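RNA-binding protein, putative (Trypanosoma brucei, PDB 6E4O) probably binds mRNA through the RNA recognition motif that makes up this chain, one domain of a longer kinetoplast RNA-editing protein. Local coordinates at residues V6-L11 with A66-R71; R25-V30 with V43-P48. All blocks are in the same frame, centred on the assembly; numbering follows the deposited sequence.

From the N terminus the chain enters strand 5-9, in the middle of the antiparallel sheet of this RNA recognition motif, and its last strand, 66-70, returns to pair with it. Contact 1 therefore closes a loop that takes in nearly the whole domain. Contact 2 is nested inside that loop: the turn after helix 17-24 leads into the edge strand 30-36, and a short loop later strand 40-45 comes back alongside it. The centres of the two contacts lie about 15 Å apart, on opposite sides of the chain's centre. Strands 5-9 and 40-45 are neighbours, so V6 and V8 touch F45 and V43, joining both contacts beneath the helices.

Contact 1: residues V6-L11 with A66-R71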
loop_
_atom_site.group_PDB
_atom_site.type_symbol
_atom_site.label_atom_id
_atom_site.label_comp_id
_atom_site.label_asym_id
_atom_site.label_seq_id
_atom_site.Cartn_x
_atom_site.Cartn_y
_atom_site.Cartn_z
ATOM N N VAL A 6 -6.934 -0.120 1.289
ATOM C CA VAL A 6 -6.046 -1.246 1.563
ATOM C C VAL A 6 -5.226 -0.958 2.820
ATOM O O VAL A 6 -4.645 0.117 2.952
ATOM C CB VAL A 6 -5.087 -1.521 0.373
ATOM C CG1 VAL A 6 -4.039 -2.579 0.751
ATOM C CG2 VAL A 6 -5.872 -1.950 -0.871
ATOM N N GLN A 7 -5.171 -1.921 3.737
ATOM C CA GLN A 7 -4.349 -1.778 4.936
ATOM C C GLN A 7 -3.005 -2.439 4.704
ATOM O O GLN A 7 -2.939 -3.610 4.350
ATOM C CB GLN A 7 -5.039 -2.411 6.146
ATOM C CG GLN A 7 -6.416 -1.813 6.408
ATOM C CD GLN A 7 -7.220 -2.625 7.402
ATOM O OE1 GLN A 7 -6.661 -3.375 8.198
ATOM N NE2 GLN A 7 -8.551 -2.475 7.363
ATOM N N VAL A 8 -1.942 -1.678 4.915
ATOM C CA VAL A 8 -0.582 -2.152 4.650
ATOM C C VAL A 8 0.162 -2.352 5.966
ATOM O O VAL A 8 0.096 -1.502 6.852
ATOM C CB VAL A 8 0.176 -1.133 3.794
ATOM C CG1 VAL A 8 1.591 -1.653 3.445
ATOM C CG2 VAL A 8 -0.606 -0.845 2.525
ATOM N N SER A 9 0.853 -3.482 6.097
ATOM C CA SER A 9 1.710 -3.732 7.252
ATOM C C SER A 9 3.070 -4.217 6.755
ATOM O O SER A 9 3.209 -4.578 5.591
ATOM C CB SER A 9 1.095 -4.770 8.183
ATOM O OG SER A 9 -0.216 -4.378 8.567
ATOM N N GLY A 10 4.064 -4.203 7.637
ATOM C CA GLY A 10 5.393 -4.704 7.314
ATOM C C GLY A 10 6.368 -3.691 6.744
ATOM O O GLY A 10 7.470 -4.059 6.341
ATOM N N LEU A 11 5.993 -2.413 6.721
ATOM C CA LEU A 11 6.889 -1.395 6.178
ATOM C C LEU A 11 8.212 -1.346 6.938
ATOM O O LEU A 11 8.255 -1.557 8.148
ATOM C CB LEU A 11 6.243 -0.009 6.239
ATOM C CG LEU A 11 4.968 0.261 5.445
ATOM C CD1 LEU A 11 4.378 1.576 5.912
ATOM C CD2 LEU A 11 5.251 0.294 3.950
ATOM N N ALA A 66 11.834 -4.637 2.900
ATOM C CA ALA A 66 10.829 -5.201 3.794
ATOM C C ALA A 66 9.646 -5.767 3.017
ATOM O O ALA A 66 9.155 -5.134 2.084
ATOM C CB ALA A 66 10.338 -4.131 4.774
ATOM N N THR A 67 9.178 -6.947 3.421
ATOM C CA THR A 67 8.041 -7.596 2.773
ATOM C C THR A 67 6.738 -7.040 3.315
ATOM O O THR A 67 6.519 -7.031 4.529
ATOM C CB THR A 67 8.044 -9.102 3.028
ATOM O OG1 THR A 67 9.244 -9.661 2.491
ATOM C CG2 THR A 67 6.838 -9.760 2.374
ATOM N N LEU A 68 5.864 -6.598 2.417
ATOM C CA LEU A 68 4.605 -5.977 2.832
ATOM C C LEU A 68 3.473 -6.984 2.872
ATOM O O LEU A 68 3.409 -7.891 2.044
ATOM C CB LEU A 68 4.225 -4.847 1.878
ATOM C CG LEU A 68 5.265 -3.763 1.600
ATOM C CD1 LEU A 68 4.671 -2.739 0.667
ATOM C CD2 LEU A 68 5.745 -3.117 2.884
ATOM N N PHE A 69 2.567 -6.795 3.830
ATOM C CA PHE A 69 1.349 -7.582 3.920
ATOM C C PHE A 69 0.190 -6.632 3.636
ATOM O O PHE A 69 0.109 -5.562 4.241
ATOM C CB PHE A 69 1.217 -8.198 5.315
ATOM C CG PHE A 69 -0.060 -8.959 5.528
ATOM C CD1 PHE A 69 -0.089 -10.338 5.406
ATOM C CD2 PHE A 69 -1.234 -8.295 5.854
ATOM C CE1 PHE A 69 -1.264 -11.051 5.603
ATOM C CE2 PHE A 69 -2.414 -9.004 6.052
ATOM C CZ PHE A 69 -2.430 -10.376 5.928
ATOM N N LEU A 70 -0.692 -7.020 2.712
ATOM C CA LEU A 70 -1.826 -6.180 2.308
ATOM C C LEU A 70 -3.138 -6.855 2.641
ATOM O O LEU A 70 -3.287 -8.057 2.435
ATOM C CB LEU A 70 -1.797 -5.957 0.801
ATOM C CG LEU A 70 -0.480 -5.434 0.226
ATOM C CD1 LEU A 70 -0.643 -5.227 -1.265
ATOM C CD2 LEU A 70 -0.108 -4.146 0.921
ATOM N N ARG A 71 -4.106 -6.076 3.115
ATOM C CA ARG A 71 -5.420 -6.629 3.425
ATOM C C ARG A 71 -6.545 -5.626 3.148
ATOM O O ARG A 71 -7.701 -6.039 2.927
ATOM C CB ARG A 71 -5.451 -7.133 4.884
ATOM C CG ARG A 71 -6.550 -6.579 5.756
ATOM C CD ARG A 71 -6.196 -6.660 7.234
ATOM N NE ARG A 71 -5.793 -7.988 7.691
ATOM C CZ ARG A 71 -5.042 -8.192 8.773
ATOM N NH1 ARG A 71 -4.605 -7.151 9.478
ATOM N NH2 ARG A 71 -4.710 -9.424 9.149
HETATM O O HOH W 1 -4.270 -4.413 8.685
#
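S9 and F69 form a hydrogen-bonded antiparallel pair joining strand 5-9 to strand 66-70, the first and last strands of an RNA recognition motif. S9 N gives a nearly straight bond to F69 O (2.9 Å), in the carbonyl plane, while F69 N returns to S9 O from 37° above that carbonyl's plane. R71 N to Q7 O (3.0 Å) continues the pairing toward the C terminus. At G10 the strand gives way to a loop: its positive phi (90°) suits glycine, and a side chain there would run into T67 O.

The aliphatic side chains lie on the helix-facing side of the sheet. In V8 the branch CG2 lies 3.7 Å from CD2 of L70, the two side chains running side by side in the same direction. L11 CD2 meets L68 CD2 at 3.6 Å, and both leucines also touch L20 of helix 17-24, where branched aliphatic groups fill the interior.

S9 and F69 occupy the opposite face, on which RRMs commonly bind RNA. The F69 ring reaches R71, its CE2 lying 3.7 Å above the guanidinium plane, offset toward the rim. Beside it the amide oxygen of Q7 lies against the alkyl part of R71, Q7 OE1 3.5 Å from R71 CD, and a water bridges the polar ends, donating to Q7 OE1 (2.7 Å) and accepting from R71 NH1.

Contact 2: residues R25-V30 with V43-P48; sequences RQAGEV and VEFVTP
The turn between helix 17-24 and strand 30-36 of this RNA recognition motif meets the end of strand 40-45 here, with V30 and F45 facing each other as an antiparallel non-hydrogen-bonded pair. The backbone link lies one residue farther along: V46 N donates to E29 O (3.0 Å), tilted 27° from the carbonyl plane. The same oxygen accepts a CA-H...O contact from F45 CA at 3.2 Å, so two neighbouring residues converge on one carbonyl.

The F45 ring packs against the 25-30 loop. Its CG stands anti to the carbonyl carbon (chi1 -67°), and from there the ring extends toward 25-30. V30 CG2 approaches F45 CE2 obliquely at 3.8 Å, and A27 CB comes to the same ring carbon. G28 meets the ring edge through its carbonyl carbon, near the ring plane; its phi of 162° suits glycine, since a CB would be jammed against the preceding carbonyl oxygen. The small A27 touches both F45 and A54, while A51 and A54 of helix 48-57 and L24 of helix 17-24 also touch the F45 side chain, an apolar group suited to this buried junction.

V30 is buried too. Its other branch, CG1, lies 3.7 Å from V43 CG1, the two valines crossing at about a right angle. Nearer the surface, V46 CG2 lies against the extended E29 chain from CB to the carboxylate, 3.4 Å from E29 CG. Next along, T47 is the N-cap of helix 48-57, its OG1 accepting from D50 N. A loop leading from the first helix into an edge strand, which pairs antiparallel with strand 40-45, belongs to the beta-alpha-beta-beta-alpha-beta fold of RRM domains.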
loop_
_atom_site.group_PDB
_atom_site.type_symbol
_atom_site.label_atom_id
_atom_site.label_comp_id
_atom_site.label_asym_id
_atom_site.label_seq_id
_atom_site.Cartn_x
_atom_site.Cartn_y
_atom_site.Cartn_z
ATOM N N ARG A 25 1.675 2.445 -6.953
ATOM C CA ARG A 25 1.242 2.945 -8.256
ATOM C C ARG A 25 1.361 1.849 -9.308
ATOM O O ARG A 25 0.841 1.980 -10.411
ATOM C CB ARG A 25 2.041 4.179 -8.686
ATOM C CG ARG A 25 1.596 5.477 -8.026
ATOM C CD ARG A 25 1.962 6.674 -8.896
ATOM N NE ARG A 25 3.391 6.946 -8.881
ATOM C CZ ARG A 25 4.084 7.404 -9.918
ATOM N NH1 ARG A 25 3.491 7.636 -11.086
ATOM N NH2 ARG A 25 5.383 7.619 -9.785
ATOM N N GLN A 26 2.058 0.767 -8.967
ATOM C CA GLN A 26 2.098 -0.401 -9.837
ATOM C C GLN A 26 0.700 -0.974 -10.038
ATOM O O GLN A 26 0.435 -1.646 -11.035
ATOM C CB GLN A 26 2.969 -1.496 -9.229
ATOM C CG GLN A 26 4.465 -1.204 -9.220
ATOM C CD GLN A 26 5.236 -2.366 -8.640
ATOM O OE1 GLN A 26 5.539 -3.328 -9.339
ATOM N NE2 GLN A 26 5.528 -2.298 -7.345
ATOM N N ALA A 27 -0.182 -0.728 -9.073
ATOM C CA ALA A 27 -1.531 -1.284 -9.115
ATOM C C ALA A 27 -2.562 -0.267 -9.584
ATOM O O ALA A 27 -3.607 -0.637 -10.108
ATOM C CB ALA A 27 -1.921 -1.817 -7.757
ATOM N N GLY A 28 -2.276 1.014 -9.393
ATOM C CA GLY A 28 -3.219 2.034 -9.814
ATOM C C GLY A 28 -2.981 3.375 -9.165
ATOM O O GLY A 28 -1.981 3.567 -8.488
ATOM N N GLU A 29 -3.907 4.307 -9.377
ATOM C CA GLU A 29 -3.754 5.656 -8.851
ATOM C C GLU A 29 -4.128 5.712 -7.369
ATOM O O GLU A 29 -5.147 5.181 -6.956
ATOM C CB GLU A 29 -4.590 6.649 -9.663
ATOM C CG GLU A 29 -4.481 8.092 -9.197
ATOM C CD GLU A 29 -5.130 9.071 -10.164
ATOM O OE1 GLU A 29 -5.789 8.618 -11.127
ATOM O OE2 GLU A 29 -4.975 10.296 -9.965
ATOM N N VAL A 30 -3.290 6.368 -6.580
ATOM C CA VAL A 30 -3.478 6.432 -5.136
ATOM C C VAL A 30 -4.049 7.786 -4.718
ATOM O O VAL A 30 -3.513 8.828 -5.085
ATOM C CB VAL A 30 -2.133 6.181 -4.414
ATOM C CG1 VAL A 30 -2.281 6.360 -2.910
ATOM C CG2 VAL A 30 -1.606 4.789 -4.756
ATOM N N VAL A 43 -4.046 3.048 2.674
ATOM C CA VAL A 43 -4.013 3.600 1.342
ATOM C C VAL A 43 -5.393 3.470 0.722
ATOM O O VAL A 43 -6.101 2.507 0.983
ATOM C CB VAL A 43 -2.986 2.813 0.490
ATOM C CG1 VAL A 43 -2.941 3.324 -0.947
ATOM C CG2 VAL A 43 -1.600 2.873 1.146
ATOM N N GLU A 44 -5.778 4.445 -0.094
ATOM C CA GLU A 44 -6.970 4.310 -0.907
ATOM C C GLU A 44 -6.603 4.556 -2.352
ATOM O O GLU A 44 -5.729 5.376 -2.657
ATOM C CB GLU A 44 -8.057 5.291 -0.474
ATOM C CG GLU A 44 -8.585 5.024 0.914
ATOM C CD GLU A 44 -9.936 5.672 1.143
ATOM O OE1 GLU A 44 -10.228 6.690 0.481
ATOM O OE2 GLU A 44 -10.710 5.150 1.972
ATOM N N PHE A 45 -7.247 3.818 -3.241
ATOM C CA PHE A 45 -7.022 3.963 -4.668
ATOM C C PHE A 45 -8.252 4.608 -5.276
ATOM O O PHE A 45 -9.321 4.636 -4.657
ATOM C CB PHE A 45 -6.809 2.593 -5.323
ATOM C CG PHE A 45 -5.545 1.901 -4.902
ATOM C CD1 PHE A 45 -5.514 1.118 -3.759
ATOM C CD2 PHE A 45 -4.394 2.013 -5.669
ATOM C CE1 PHE A 45 -4.343 0.469 -3.372
ATOM C CE2 PHE A 45 -3.218 1.370 -5.289
ATOM C CZ PHE A 45 -3.195 0.598 -4.143
ATOM N N VAL A 46 -8.107 5.086 -6.506
ATOM C CA VAL A 46 -9.219 5.688 -7.227
ATOM C C VAL A 46 -10.355 4.702 -7.452
ATOM O O VAL A 46 -11.525 5.062 -7.344
ATOM C CB VAL A 46 -8.755 6.234 -8.582
ATOM C CG1 VAL A 46 -9.937 6.809 -9.359
ATOM C CG2 VAL A 46 -7.700 7.292 -8.364
ATOM N N THR A 47 -10.028 3.457 -7.776
ATOM C CA THR A 47 -11.078 2.481 -8.063
ATOM C C THR A 47 -10.961 1.230 -7.203
ATOM O O THR A 47 -9.883 0.911 -6.698
ATOM C CB THR A 47 -11.066 2.051 -9.542
ATOM O OG1 THR A 47 -9.904 1.252 -9.796
ATOM C CG2 THR A 47 -11.051 3.270 -10.461
ATOM N N PRO A 48 -12.082 0.521 -7.023
ATOM C CA PRO A 48 -11.998 -0.788 -6.372
ATOM C C PRO A 48 -11.100 -1.744 -7.151
ATOM O O PRO A 48 -10.457 -2.588 -6.539
ATOM C CB PRO A 48 -13.449 -1.275 -6.393
ATOM C CG PRO A 48 -14.244 -0.005 -6.307
ATOM C CD PRO A 48 -13.481 0.956 -7.198
#